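Local coordinates for Mll7089 protein (Mesorhizobium loti, PDB 2OZ8), which is of unproven function but probably binds magnesium and may act as a hydro-lyase related to mandelate racemase, at residues V31-A35 / F54-P58; R129-V133 / V304-V308; Y318-D324 / A372-L378. All coordinates share one frame. Residue numbers count along the deposited sequence, not the author numbering.

Contact 1: V31-A35 / F54-P58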
# COMPACT_ATOMS: atom_id res chain seq x y z
N VAL A 31 20.53 -43.19 -2.16
CA VAL A 31 21.27 -41.98 -1.94
C VAL A 31 22.18 -41.81 -3.14
O VAL A 31 22.86 -42.75 -3.55
CB VAL A 31 22.13 -42.11 -0.73
CG1 VAL A 31 22.87 -40.81 -0.47
CG2 VAL A 31 21.30 -42.53 0.47
N ASN A 32 22.20 -40.62 -3.71
CA ASN A 32 23.04 -40.30 -4.84
C ASN A 32 23.90 -39.11 -4.48
O ASN A 32 23.36 -38.03 -4.28
CB ASN A 32 22.17 -40.01 -6.03
CG ASN A 32 21.79 -41.28 -6.79
OD1 ASN A 32 22.55 -41.75 -7.63
ND2 ASN A 32 20.62 -41.81 -6.52
N VAL A 33 25.21 -39.30 -4.33
CA VAL A 33 26.08 -38.27 -3.75
C VAL A 33 27.52 -38.44 -4.21
O VAL A 33 28.01 -39.57 -4.35
CB VAL A 33 25.97 -38.22 -2.18
CG1 VAL A 33 26.51 -39.49 -1.51
CG2 VAL A 33 26.63 -37.02 -1.61
N ALA A 34 28.18 -37.31 -4.50
CA ALA A 34 29.58 -37.31 -4.87
C ALA A 34 30.37 -36.34 -3.98
O ALA A 34 29.92 -35.21 -3.69
CB ALA A 34 29.75 -36.97 -6.34
N ALA A 35 31.55 -36.79 -3.54
CA ALA A 35 32.43 -35.95 -2.76
C ALA A 35 33.22 -35.11 -3.72
O ALA A 35 33.66 -35.59 -4.75
CB ALA A 35 33.34 -36.80 -1.89
N PHE A 54 16.28 -36.45 -6.63
CA PHE A 54 15.23 -37.16 -7.35
C PHE A 54 15.80 -38.07 -8.42
O PHE A 54 15.26 -39.15 -8.67
CB PHE A 54 14.22 -36.17 -7.99
CG PHE A 54 13.94 -34.94 -7.14
CD1 PHE A 54 13.28 -35.05 -5.91
CD2 PHE A 54 14.36 -33.67 -7.58
CE1 PHE A 54 13.04 -33.90 -5.12
CE2 PHE A 54 14.12 -32.52 -6.80
CZ PHE A 54 13.45 -32.65 -5.57
N ASN A 55 16.89 -37.63 -9.05
CA ASN A 55 17.58 -38.40 -10.08
C ASN A 55 18.97 -38.87 -9.60
O ASN A 55 19.61 -38.21 -8.77
CB ASN A 55 17.72 -37.53 -11.34
CG ASN A 55 16.54 -37.70 -12.31
OD1 ASN A 55 15.36 -37.56 -11.93
ND2 ASN A 55 16.85 -38.03 -13.58
N PRO A 56 19.47 -40.01 -10.13
CA PRO A 56 20.83 -40.37 -9.72
C PRO A 56 21.83 -39.45 -10.41
O PRO A 56 21.48 -38.74 -11.35
CB PRO A 56 21.01 -41.83 -10.21
CG PRO A 56 19.77 -42.16 -10.96
CD PRO A 56 18.90 -40.96 -11.10
N LEU A 57 23.07 -39.47 -9.92
CA LEU A 57 24.13 -38.71 -10.54
C LEU A 57 24.55 -39.35 -11.86
O LEU A 57 24.46 -40.56 -12.01
CB LEU A 57 25.33 -38.61 -9.59
CG LEU A 57 25.13 -37.63 -8.44
CD1 LEU A 57 26.26 -37.73 -7.46
CD2 LEU A 57 25.04 -36.22 -9.00
N PRO A 58 25.02 -38.55 -12.81
CA PRO A 58 25.63 -39.23 -13.94
C PRO A 58 26.96 -39.91 -13.51
O PRO A 58 27.31 -39.90 -12.30
CB PRO A 58 25.88 -38.10 -14.96
CG PRO A 58 25.96 -36.87 -14.15
CD PRO A 58 25.07 -37.09 -12.95

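Contact 2: R129-V133 / V304-V308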
# COMPACT_ATOMS: atom_id res chain seq x y z
N ARG A 129 30.82 -17.94 19.10
CA ARG A 129 31.18 -17.75 20.50
C ARG A 129 30.79 -19.02 21.25
O ARG A 129 31.09 -19.17 22.41
CB ARG A 129 30.43 -16.59 21.13
CG ARG A 129 30.50 -15.28 20.38
CD ARG A 129 30.39 -14.10 21.38
NE ARG A 129 29.69 -12.99 20.76
CZ ARG A 129 29.90 -11.72 21.06
NH1 ARG A 129 30.78 -11.41 22.01
NH2 ARG A 129 29.26 -10.77 20.40
N ARG A 130 30.08 -19.91 20.58
CA ARG A 130 29.73 -21.15 21.21
C ARG A 130 30.08 -22.31 20.31
O ARG A 130 30.48 -22.14 19.18
CB ARG A 130 28.27 -21.16 21.70
CG ARG A 130 27.14 -20.92 20.64
CD ARG A 130 25.82 -20.39 21.34
NE ARG A 130 26.12 -19.14 22.06
CZ ARG A 130 25.64 -18.80 23.26
NH1 ARG A 130 24.80 -19.61 23.91
NH2 ARG A 130 26.02 -17.64 23.82
N ASN A 131 29.96 -23.51 20.85
CA ASN A 131 30.35 -24.66 20.09
C ASN A 131 29.24 -25.69 19.99
O ASN A 131 29.47 -26.80 19.51
CB ASN A 131 31.70 -25.21 20.59
CG ASN A 131 31.57 -26.24 21.68
OD1 ASN A 131 30.74 -26.11 22.60
ND2 ASN A 131 32.38 -27.31 21.59
N ARG A 132 28.04 -25.34 20.43
CA ARG A 132 26.97 -26.29 20.32
C ARG A 132 25.61 -25.69 20.04
O ARG A 132 25.35 -24.52 20.33
CB ARG A 132 26.90 -27.19 21.54
CG ARG A 132 26.20 -26.60 22.67
CD ARG A 132 26.24 -27.48 23.85
NE ARG A 132 25.53 -26.83 24.93
CZ ARG A 132 25.23 -27.43 26.08
NH1 ARG A 132 25.62 -28.70 26.26
NH2 ARG A 132 24.56 -26.77 27.01
N VAL A 133 24.74 -26.54 19.48
CA VAL A 133 23.38 -26.20 19.15
C VAL A 133 22.45 -27.38 19.44
O VAL A 133 22.84 -28.52 19.29
CB VAL A 133 23.30 -25.78 17.67
CG1 VAL A 133 23.58 -26.92 16.74
CG2 VAL A 133 21.97 -25.10 17.40
N VAL A 304 26.50 -27.65 11.03
CA VAL A 304 26.70 -27.42 12.46
C VAL A 304 27.45 -26.09 12.76
O VAL A 304 27.20 -25.40 13.75
CB VAL A 304 27.33 -28.67 13.20
CG1 VAL A 304 28.82 -28.93 12.79
CG2 VAL A 304 27.16 -28.55 14.71
N HIS A 305 28.33 -25.71 11.85
CA HIS A 305 29.21 -24.58 12.05
C HIS A 305 28.51 -23.25 11.89
O HIS A 305 28.80 -22.33 12.66
CB HIS A 305 30.39 -24.71 11.12
CG HIS A 305 31.24 -25.89 11.44
ND1 HIS A 305 32.24 -25.84 12.39
CD2 HIS A 305 31.24 -27.16 10.96
CE1 HIS A 305 32.81 -27.03 12.48
NE2 HIS A 305 32.22 -27.84 11.61
N MET A 306 27.62 -23.13 10.91
CA MET A 306 26.78 -21.94 10.79
C MET A 306 25.75 -21.94 11.90
O MET A 306 25.38 -20.91 12.39
CB MET A 306 26.10 -21.86 9.39
CG MET A 306 27.11 -21.96 8.22
SD MET A 306 27.59 -23.62 7.60
CE MET A 306 26.00 -23.87 6.84
N ALA A 307 25.28 -23.12 12.31
CA ALA A 307 24.24 -23.15 13.35
C ALA A 307 24.77 -22.56 14.62
O ALA A 307 24.09 -21.75 15.23
CB ALA A 307 23.67 -24.57 13.59
N VAL A 308 25.97 -22.97 15.02
CA VAL A 308 26.54 -22.45 16.26
C VAL A 308 27.04 -21.05 16.03
O VAL A 308 27.15 -20.33 17.00
CB VAL A 308 27.69 -23.35 16.94
CG1 VAL A 308 27.37 -24.83 16.98
CG2 VAL A 308 29.05 -23.14 16.30
O HOH W 1 27.89 -18.32 18.35

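Contact 3: Y318-D324 / A372-L378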
# COMPACT_ATOMS: atom_id res chain seq x y z
N TYR A 318 18.41 -33.17 12.46
CA TYR A 318 19.14 -34.45 12.26
C TYR A 318 18.18 -35.61 11.92
O TYR A 318 17.18 -35.80 12.61
CB TYR A 318 20.04 -34.81 13.46
CG TYR A 318 20.81 -36.08 13.20
CD1 TYR A 318 21.88 -36.11 12.31
CD2 TYR A 318 20.39 -37.28 13.78
CE1 TYR A 318 22.53 -37.30 12.00
CE2 TYR A 318 21.03 -38.50 13.48
CZ TYR A 318 22.10 -38.49 12.61
OH TYR A 318 22.70 -39.66 12.35
N SER A 319 18.49 -36.39 10.89
CA SER A 319 17.52 -37.31 10.29
C SER A 319 17.93 -38.79 10.29
O SER A 319 17.32 -39.61 9.63
CB SER A 319 17.17 -36.86 8.89
OG SER A 319 16.41 -35.65 8.92
N PHE A 320 19.00 -39.11 11.03
CA PHE A 320 19.43 -40.48 11.18
C PHE A 320 19.73 -41.18 9.85
O PHE A 320 19.55 -42.37 9.76
CB PHE A 320 18.41 -41.29 12.03
CG PHE A 320 18.17 -40.68 13.36
CD1 PHE A 320 18.94 -41.05 14.44
CD2 PHE A 320 17.17 -39.70 13.54
CE1 PHE A 320 18.75 -40.48 15.66
CE2 PHE A 320 16.97 -39.11 14.79
CZ PHE A 320 17.77 -39.48 15.84
N GLN A 321 20.21 -40.45 8.85
CA GLN A 321 20.55 -41.09 7.57
C GLN A 321 21.82 -42.01 7.65
O GLN A 321 22.69 -41.82 8.53
CB GLN A 321 20.64 -40.04 6.47
CG GLN A 321 19.28 -39.43 6.12
CD GLN A 321 19.38 -38.16 5.32
OE1 GLN A 321 18.86 -38.08 4.21
NE2 GLN A 321 20.05 -37.14 5.89
N ASN A 322 21.90 -43.05 6.82
CA ASN A 322 23.05 -43.98 6.88
C ASN A 322 24.19 -43.41 6.04
O ASN A 322 24.42 -43.87 4.94
CB ASN A 322 22.70 -45.39 6.42
CG ASN A 322 22.27 -45.45 4.95
OD1 ASN A 322 21.67 -44.49 4.45
ND2 ASN A 322 22.57 -46.57 4.26
N PHE A 323 24.90 -42.42 6.59
CA PHE A 323 25.92 -41.63 5.87
C PHE A 323 27.30 -41.70 6.54
O PHE A 323 28.28 -41.36 5.95
CB PHE A 323 25.52 -40.12 5.81
CG PHE A 323 24.34 -39.80 4.91
CD1 PHE A 323 23.80 -40.75 4.05
CD2 PHE A 323 23.79 -38.53 4.90
CE1 PHE A 323 22.68 -40.43 3.20
CE2 PHE A 323 22.71 -38.20 4.08
CZ PHE A 323 22.16 -39.15 3.21
N ASP A 324 27.37 -42.13 7.78
CA ASP A 324 28.56 -41.91 8.58
C ASP A 324 29.78 -42.68 8.05
O ASP A 324 30.93 -42.26 8.25
CB ASP A 324 28.29 -42.28 10.05
CG ASP A 324 27.34 -41.29 10.76
OD1 ASP A 324 26.70 -40.41 10.12
OD2 ASP A 324 27.25 -41.40 11.99
N ALA A 372 22.30 -52.01 1.90
CA ALA A 372 22.53 -50.64 2.40
C ALA A 372 23.76 -50.65 3.25
O ALA A 372 23.99 -51.62 3.92
CB ALA A 372 21.36 -50.22 3.23
N PRO A 373 24.60 -49.60 3.21
CA PRO A 373 25.57 -49.48 4.32
C PRO A 373 24.86 -49.56 5.66
O PRO A 373 23.74 -49.06 5.81
CB PRO A 373 26.17 -48.10 4.13
CG PRO A 373 25.92 -47.75 2.74
CD PRO A 373 24.77 -48.53 2.20
N GLU A 374 25.50 -50.18 6.65
CA GLU A 374 24.88 -50.34 7.98
C GLU A 374 24.71 -48.95 8.63
O GLU A 374 25.45 -48.02 8.31
CB GLU A 374 25.68 -51.33 8.87
CG GLU A 374 25.45 -52.82 8.45
CD GLU A 374 26.34 -53.89 9.19
OE1 GLU A 374 26.28 -55.09 8.77
OE2 GLU A 374 27.06 -53.56 10.18
N ASN A 375 23.71 -48.80 9.49
CA ASN A 375 23.40 -47.53 10.12
C ASN A 375 23.41 -47.60 11.64
O ASN A 375 22.36 -47.82 12.28
CB ASN A 375 22.08 -46.93 9.61
CG ASN A 375 21.90 -45.45 10.05
OD1 ASN A 375 22.77 -44.88 10.72
ND2 ASN A 375 20.77 -44.84 9.68
N PRO A 376 24.58 -47.39 12.23
CA PRO A 376 24.76 -47.41 13.66
C PRO A 376 24.00 -46.30 14.42
O PRO A 376 23.99 -46.30 15.66
CB PRO A 376 26.28 -47.27 13.85
CG PRO A 376 26.83 -46.75 12.54
CD PRO A 376 25.82 -47.09 11.48
N ARG A 377 23.39 -45.37 13.69
CA ARG A 377 22.74 -44.19 14.31
C ARG A 377 21.29 -44.55 14.63
O ARG A 377 20.58 -43.81 15.32
CB ARG A 377 22.81 -42.94 13.38
CG ARG A 377 24.24 -42.40 13.12
CD ARG A 377 25.04 -41.93 14.38
NE ARG A 377 24.49 -40.74 15.02
CZ ARG A 377 24.70 -39.48 14.62
NH1 ARG A 377 24.16 -38.48 15.29
NH2 ARG A 377 25.45 -39.20 13.55
N LEU A 378 20.88 -45.68 14.07
CA LEU A 378 19.60 -46.31 14.33
C LEU A 378 19.78 -47.73 14.97
O LEU A 378 20.87 -48.32 14.92
CB LEU A 378 18.81 -46.38 13.03
CG LEU A 378 17.96 -45.16 12.64
CD1 LEU A 378 17.11 -45.46 11.42
CD2 LEU A 378 17.02 -44.76 13.77
O HOH W 2 26.63 -37.47 11.14
O HOH W 3 25.45 -43.59 9.76

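Contact 1: V31-A35 / F54-P58
In enolase-superfamily proteins an N-terminal domain, built from an antiparallel sheet and helices, sits against a C-terminal barrel; this contact belongs to that sheet. The strand 27-40 runs between strands 5-17 and 45-52, and after the second of these the chain turns back as loop 54-58, laying itself over the face of the sheet to which Asn32 and Ala34 point. Leu57 and Asn32 give up the most surface, about 70 Å² each, with Pro56 next.

Leu57 fills the apolar part. Its CD1 lies 3.6 Å from Ala34 N, the same distance from Val33 C, and 3.7 Å from Ala34 CB. Alanine suits this spot because its small side chain lets the leucine methyl come right down to the strand backbone, while Ile63 of helix 60-70 packs on both Ala34 and Leu57 and continues the greasy layer. Val33 directs its own side chain to the other face of the sheet, where it meets Phe299.

Asn32 supplies the polar part. A loop without regular structure leaves backbone amides in need of acceptors, and a short amide side chain held close to the strand can provide one. Pro56, which has no amide hydrogen to offer, sets its ring beside that carboxamide, and the chain then presents the next amide to it. On the outer side of the loop, His69 of a second subunit packs on Asn55 and Pro56, so the loop also faces a subunit interface. The carboxamide oxygen Asn32 OD1 accepts from Leu57 N at 3.3 Å and lies only 3.0 Å from Pro56 CB.

Contact 2: R129-V133 / V304-V308
Helix 304-309 is the short connection between the last two parallel strands of the C-terminal barrel, 293-295 and 313-318. Here it packs against the chain that enters the first barrel strand, 132-138, and so lies beside the place where the first and last strands pair and close the barrel.

Val304 opens the helix and reaches across lightly, its CG2 4.4 Å from Val133 CG1; Ala338 of strand 337-339 packs on both valines. His305 and Met306 turn to other neighbours, the first hydrogen-bonded to His123 and His346, the second lodged against helix 276-289. Ala307 brings the helix back toward the strand: its CB is 3.9 Å from Val133 CG1, and a methyl group is small enough to let the two backbones approach. Val308 then does most of the work, with 93 Å² covered. Its two methyls reach different parts of the incoming chain, CG2 lying 3.4 Å from Arg130 O, and CG1 3.6 Å from both Asn131 C and Arg132 N and 4.2 Å from Val133 CB. A compact beta-branched side chain fits well here, since it can press flat on a bare backbone. One turn back, Val304 O accepts from Val308 N at 3.0 Å, whereas Val308 O points to a water, which donates to it at 2.5 Å and accepts from Arg129 N at 3.0 Å.

Apolar shape-matching thus carries the direct contact, much of it against main-chain atoms; the polar link is made by the bridging water, while Arg132 turns its guanidinium away to Tyr337 (cation-pi) and Tyr339.

Contact 3: Y318-D324 / A372-L378
A salt bridge joins Arg377 NH2 to Asp324 OD2 at 3.2 Å, with the carboxylate near the guanidinium plane. Asparagines tie down the backbones: Asn375 ND2 donates to Phe320 O at 2.8 Å, and Asn322 ND2 to Pro373 O at 3.2 Å. Asn375 OD1 accepts from Arg377 N at 3.1 Å, an Asx turn within the type I turn 375-378, and receives a hydrogen bond from a water that accepts from Asp324 N. Asn375 ND2 also reaches Asp18, and Asn322 ND2 Ala16 O.

Tyr318, ending the last parallel barrel strand, sets its OH over one face of the Arg377 guanidinium, 3.0 Å from Arg377 CZ. Farther out, Phe320 CB packs 3.9 Å from Leu378 CG, and Arg377 O approaches the Phe320 ring edge, 3.3 Å from Phe320 CD1.

These largely irregular segments share no backbone-to-backbone hydrogen bond; asparagine amides, able to bond with main-chain groups, and one ion pair hold the C-terminal tail against the barrel instead.

How the contacts relate
Along the chain the contacts follow one another, each closing before the next opens. Contact 1 lies in the N-terminal antiparallel sheet, contacts 2 and 3 in the barrel and its C-terminal tail. Contacts 1 and 2 are on opposite sides of the chain's centre, 28 Å apart between centres. Contact 3 bridges the two domains: its centre is 17 Å from that of contact 1, and Val31 CG1 touches Phe323 CE1 at 3.7 Å. Contacts 2 and 3, 22 Å apart between centres, flank paired strands 132-138 and 313-318: contact 2 at the start of the former, contact 3 from the C-terminal end of the latter, the barrel end where enolase-superfamily active sites lie.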